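Local atomic coordinates of N2152 (Neocallimastix frontalis, PDB entry 5U22), a protein that probably hydrolyses arabinose-containing glycans as a family 39 glycoside hydrolase with polyspecific activity on rare arabinosyl substrates. Residues F160-R172 against F196-D208. Residues are numbered along the deposited sequence; the frame is centred on the assembly and turned at random.
Sequences FNQMWKQTYDLLR and FLQFSKQNNCLPD
F196 drives its ring edge into one face of the W164 indole, a T-shaped pair with planes at 83° and CZ 3.7 Å from W164 CE2. Holding CG anti to the backbone N (chi1 173°), W164 reaches across to the loop, where its pyrrole edge meets C205: SG lies 3.6 Å from CD1, and NE1 donates an almost straight bond, in the indole plane, to the C205 carbonyl oxygen (2.8 Å). P207 CB borders the six-membered ring at its rim. Next along the helix, Y168 lays a face on the loop backbone, C205 CA standing over the ring centre in a CH-pi contact. At the other end, the N161 amide stacks on F199 with planes 20° apart, with N161 CB over the ring centre and N203 ND2 on the opposite face.

The contact joins neighbouring outer helices of the TIM barrel; helix 190-202 ends in a Schellman motif with N204 at positive phi, and the chain then turns back along the flank of helix 160-174 to enter strand 209-212. Where the helix ends, K165 NZ bonds to N203 O (2.8 Å) and makes a salt bridge to D169 through a weak hydrogen bond. Y168 OH donates to L206 O and accepts from R172 NH2 (2.7 Å); a phenylalanine here would probably leave L206 O without this donor and R172 NH2 without this acceptor. Beyond it, R172 grips D208 end-on, NH1 to OD2 (3.0 Å) and NH2 to OD1 (2.9 Å), while D208 OD2 also accepts from the backbone N of I180.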
# COMPACT_ATOMS: atom_id res chain seq x y z
N PHE A 160 11.63 -11.04 21.37
CA PHE A 160 10.87 -10.01 20.67
C PHE A 160 9.63 -9.62 21.45
O PHE A 160 9.32 -8.43 21.60
CB PHE A 160 10.47 -10.46 19.26
CG PHE A 160 9.48 -9.51 18.62
CD1 PHE A 160 9.90 -8.26 18.20
CD2 PHE A 160 8.14 -9.84 18.49
CE1 PHE A 160 9.01 -7.35 17.64
CE2 PHE A 160 7.24 -8.94 17.93
CZ PHE A 160 7.68 -7.69 17.50
N ASN A 161 8.89 -10.62 21.95
CA ASN A 161 7.69 -10.30 22.73
C ASN A 161 8.03 -9.41 23.92
O ASN A 161 7.25 -8.52 24.27
CB ASN A 161 6.98 -11.57 23.20
CG ASN A 161 6.29 -12.34 22.07
OD1 ASN A 161 6.14 -11.84 20.95
ND2 ASN A 161 5.87 -13.57 22.36
N GLN A 162 9.18 -9.66 24.57
CA GLN A 162 9.58 -8.83 25.71
C GLN A 162 9.89 -7.41 25.27
O GLN A 162 9.42 -6.44 25.87
CB GLN A 162 10.80 -9.45 26.43
CG GLN A 162 10.57 -10.78 27.22
CD GLN A 162 11.78 -11.26 28.09
OE1 GLN A 162 12.72 -11.92 27.62
NE2 GLN A 162 11.72 -10.95 29.38
N MET A 163 10.68 -7.26 24.21
CA MET A 163 10.98 -5.92 23.70
C MET A 163 9.70 -5.21 23.26
O MET A 163 9.54 -4.00 23.50
CB MET A 163 11.99 -6.00 22.56
CG MET A 163 12.39 -4.64 21.98
SD MET A 163 11.20 -4.02 20.73
CE MET A 163 11.14 -5.36 19.58
N TRP A 164 8.79 -5.94 22.62
CA TRP A 164 7.52 -5.36 22.20
C TRP A 164 6.75 -4.83 23.40
O TRP A 164 6.33 -3.67 23.42
CB TRP A 164 6.66 -6.40 21.45
CG TRP A 164 5.27 -5.86 21.17
CD1 TRP A 164 4.16 -5.98 21.95
CD2 TRP A 164 4.86 -5.10 20.02
NE1 TRP A 164 3.09 -5.34 21.36
CE2 TRP A 164 3.50 -4.80 20.17
CE3 TRP A 164 5.53 -4.66 18.86
CZ2 TRP A 164 2.77 -4.06 19.22
CZ3 TRP A 164 4.81 -3.92 17.92
CH2 TRP A 164 3.45 -3.64 18.10
N LYS A 165 6.51 -5.70 24.38
CA LYS A 165 5.77 -5.30 25.57
C LYS A 165 6.41 -4.09 26.24
O LYS A 165 5.72 -3.13 26.60
CB LYS A 165 5.71 -6.48 26.54
CG LYS A 165 5.20 -6.13 27.94
CD LYS A 165 3.77 -5.61 27.92
CE LYS A 165 3.21 -5.48 29.34
NZ LYS A 165 1.92 -4.75 29.34
N GLN A 166 7.73 -4.12 26.42
CA GLN A 166 8.38 -3.04 27.16
C GLN A 166 8.35 -1.74 26.37
O GLN A 166 8.17 -0.66 26.95
CB GLN A 166 9.82 -3.45 27.50
CG GLN A 166 9.90 -4.55 28.57
CD GLN A 166 11.29 -5.17 28.69
OE1 GLN A 166 12.31 -4.47 28.57
NE2 GLN A 166 11.35 -6.48 28.92
N THR A 167 8.51 -1.82 25.05
CA THR A 167 8.49 -0.59 24.26
C THR A 167 7.07 -0.06 24.14
O THR A 167 6.85 1.16 24.14
CB THR A 167 9.10 -0.86 22.88
OG1 THR A 167 10.40 -1.45 23.05
CG2 THR A 167 9.24 0.42 22.10
N TYR A 168 6.10 -0.96 24.03
CA TYR A 168 4.69 -0.57 24.02
C TYR A 168 4.33 0.21 25.28
O TYR A 168 3.70 1.27 25.21
CB TYR A 168 3.84 -1.84 23.89
CG TYR A 168 2.35 -1.66 23.73
CD1 TYR A 168 1.53 -1.35 24.83
CD2 TYR A 168 1.74 -1.88 22.51
CE1 TYR A 168 0.15 -1.21 24.68
CE2 TYR A 168 0.37 -1.75 22.35
CZ TYR A 168 -0.42 -1.42 23.43
OH TYR A 168 -1.77 -1.31 23.25
N ASP A 169 4.75 -0.29 26.45
CA ASP A 169 4.44 0.41 27.69
C ASP A 169 5.10 1.77 27.72
O ASP A 169 4.52 2.75 28.21
CB ASP A 169 4.87 -0.42 28.90
CG ASP A 169 4.01 -1.66 29.09
OD1 ASP A 169 2.97 -1.77 28.42
OD2 ASP A 169 4.38 -2.54 29.91
N LEU A 170 6.33 1.86 27.20
CA LEU A 170 7.01 3.15 27.11
C LEU A 170 6.22 4.12 26.23
O LEU A 170 5.98 5.27 26.62
CB LEU A 170 8.43 2.95 26.57
CG LEU A 170 9.12 4.27 26.21
CD1 LEU A 170 9.37 5.09 27.47
CD2 LEU A 170 10.41 4.03 25.45
N LEU A 171 5.79 3.67 25.04
CA LEU A 171 5.09 4.55 24.11
C LEU A 171 3.76 5.03 24.67
O LEU A 171 3.35 6.17 24.42
CB LEU A 171 4.88 3.83 22.78
CG LEU A 171 6.18 3.68 21.97
CD1 LEU A 171 5.96 2.85 20.72
CD2 LEU A 171 6.74 5.05 21.62
N ARG A 172 3.06 4.17 25.41
CA ARG A 172 1.80 4.58 26.00
C ARG A 172 2.01 5.64 27.07
O ARG A 172 1.12 6.47 27.29
CB ARG A 172 1.06 3.38 26.60
CG ARG A 172 0.48 2.42 25.60
CD ARG A 172 -0.56 3.06 24.69
NE ARG A 172 -1.36 2.03 24.04
CZ ARG A 172 -1.84 2.12 22.80
NH1 ARG A 172 -1.58 3.18 22.05
NH2 ARG A 172 -2.56 1.12 22.30
N PHE A 196 1.54 -14.18 18.53
CA PHE A 196 1.69 -12.77 18.86
C PHE A 196 0.39 -12.17 19.38
O PHE A 196 0.40 -11.37 20.33
CB PHE A 196 2.17 -11.98 17.64
CG PHE A 196 2.15 -10.50 17.87
CD1 PHE A 196 3.12 -9.91 18.67
CD2 PHE A 196 1.16 -9.70 17.32
CE1 PHE A 196 3.11 -8.55 18.90
CE2 PHE A 196 1.14 -8.34 17.56
CZ PHE A 196 2.12 -7.76 18.35
N LEU A 197 -0.74 -12.48 18.74
CA LEU A 197 -2.01 -11.95 19.21
C LEU A 197 -2.36 -12.48 20.59
O LEU A 197 -2.86 -11.73 21.44
CB LEU A 197 -3.12 -12.30 18.21
CG LEU A 197 -2.99 -11.57 16.88
CD1 LEU A 197 -4.06 -12.06 15.92
CD2 LEU A 197 -3.08 -10.07 17.10
N GLN A 198 -2.14 -13.77 20.82
CA GLN A 198 -2.42 -14.34 22.14
C GLN A 198 -1.56 -13.67 23.21
O GLN A 198 -2.06 -13.29 24.28
CB GLN A 198 -2.20 -15.85 22.12
CG GLN A 198 -3.35 -16.61 21.45
CD GLN A 198 -3.11 -18.11 21.43
OE1 GLN A 198 -1.98 -18.57 21.31
NE2 GLN A 198 -4.18 -18.89 21.53
N PHE A 199 -0.27 -13.52 22.94
CA PHE A 199 0.62 -12.82 23.86
C PHE A 199 0.15 -11.40 24.12
O PHE A 199 0.12 -10.94 25.27
CB PHE A 199 2.05 -12.81 23.31
CG PHE A 199 2.99 -11.93 24.10
CD1 PHE A 199 3.66 -12.44 25.20
CD2 PHE A 199 3.17 -10.60 23.75
CE1 PHE A 199 4.52 -11.63 25.94
CE2 PHE A 199 4.02 -9.79 24.49
CZ PHE A 199 4.70 -10.30 25.59
N SER A 200 -0.24 -10.68 23.06
CA SER A 200 -0.51 -9.26 23.18
C SER A 200 -1.86 -8.99 23.84
O SER A 200 -2.00 -8.02 24.59
CB SER A 200 -0.42 -8.60 21.81
OG SER A 200 0.91 -8.65 21.33
N LYS A 201 -2.86 -9.82 23.55
CA LYS A 201 -4.13 -9.70 24.26
C LYS A 201 -3.95 -9.93 25.75
O LYS A 201 -4.42 -9.14 26.58
CB LYS A 201 -5.15 -10.70 23.70
CG LYS A 201 -6.44 -10.72 24.52
CD LYS A 201 -7.45 -11.74 24.02
CE LYS A 201 -8.77 -11.59 24.79
NZ LYS A 201 -9.75 -12.62 24.39
N GLN A 202 -3.25 -11.00 26.13
CA GLN A 202 -3.14 -11.34 27.54
C GLN A 202 -2.25 -10.37 28.30
O GLN A 202 -2.43 -10.18 29.51
CB GLN A 202 -2.64 -12.78 27.68
CG GLN A 202 -3.71 -13.80 27.31
CD GLN A 202 -5.03 -13.57 28.05
OE1 GLN A 202 -5.03 -13.26 29.25
NE2 GLN A 202 -6.14 -13.70 27.34
N ASN A 203 -1.29 -9.74 27.63
CA ASN A 203 -0.41 -8.79 28.29
C ASN A 203 -0.70 -7.34 27.92
O ASN A 203 0.17 -6.48 28.07
CB ASN A 203 1.03 -9.18 28.02
CG ASN A 203 1.36 -10.52 28.59
OD1 ASN A 203 1.58 -10.65 29.80
ND2 ASN A 203 1.35 -11.55 27.76
N ASN A 204 -1.91 -7.07 27.44
CA ASN A 204 -2.40 -5.71 27.20
C ASN A 204 -1.43 -4.89 26.35
O ASN A 204 -1.10 -3.75 26.67
CB ASN A 204 -2.71 -4.99 28.51
CG ASN A 204 -3.77 -5.70 29.32
OD1 ASN A 204 -3.49 -6.29 30.36
ND2 ASN A 204 -5.00 -5.67 28.83
N CYS A 205 -0.98 -5.49 25.25
CA CYS A 205 -0.10 -4.75 24.35
C CYS A 205 -0.46 -5.05 22.89
O CYS A 205 0.42 -5.13 22.02
CB CYS A 205 1.38 -5.05 24.64
SG CYS A 205 1.89 -6.78 24.66
N LEU A 206 -1.75 -5.16 22.60
CA LEU A 206 -2.19 -5.28 21.22
C LEU A 206 -1.89 -4.00 20.46
O LEU A 206 -2.17 -2.90 20.97
CB LEU A 206 -3.69 -5.58 21.15
CG LEU A 206 -4.18 -6.97 21.56
CD1 LEU A 206 -5.68 -6.95 21.74
CD2 LEU A 206 -3.80 -8.00 20.51
N PRO A 207 -1.35 -4.09 19.24
CA PRO A 207 -1.17 -2.88 18.44
C PRO A 207 -2.52 -2.24 18.11
O PRO A 207 -3.55 -2.91 18.08
CB PRO A 207 -0.47 -3.39 17.18
CG PRO A 207 -0.87 -4.82 17.07
CD PRO A 207 -1.06 -5.32 18.49
N ASP A 208 -2.49 -0.93 17.90
CA ASP A 208 -3.68 -0.27 17.37
C ASP A 208 -3.88 -0.58 15.89
O ASP A 208 -5.02 -0.65 15.42
CB ASP A 208 -3.58 1.23 17.57
CG ASP A 208 -3.38 1.58 19.01
OD1 ASP A 208 -4.16 1.07 19.84
OD2 ASP A 208 -2.42 2.33 19.30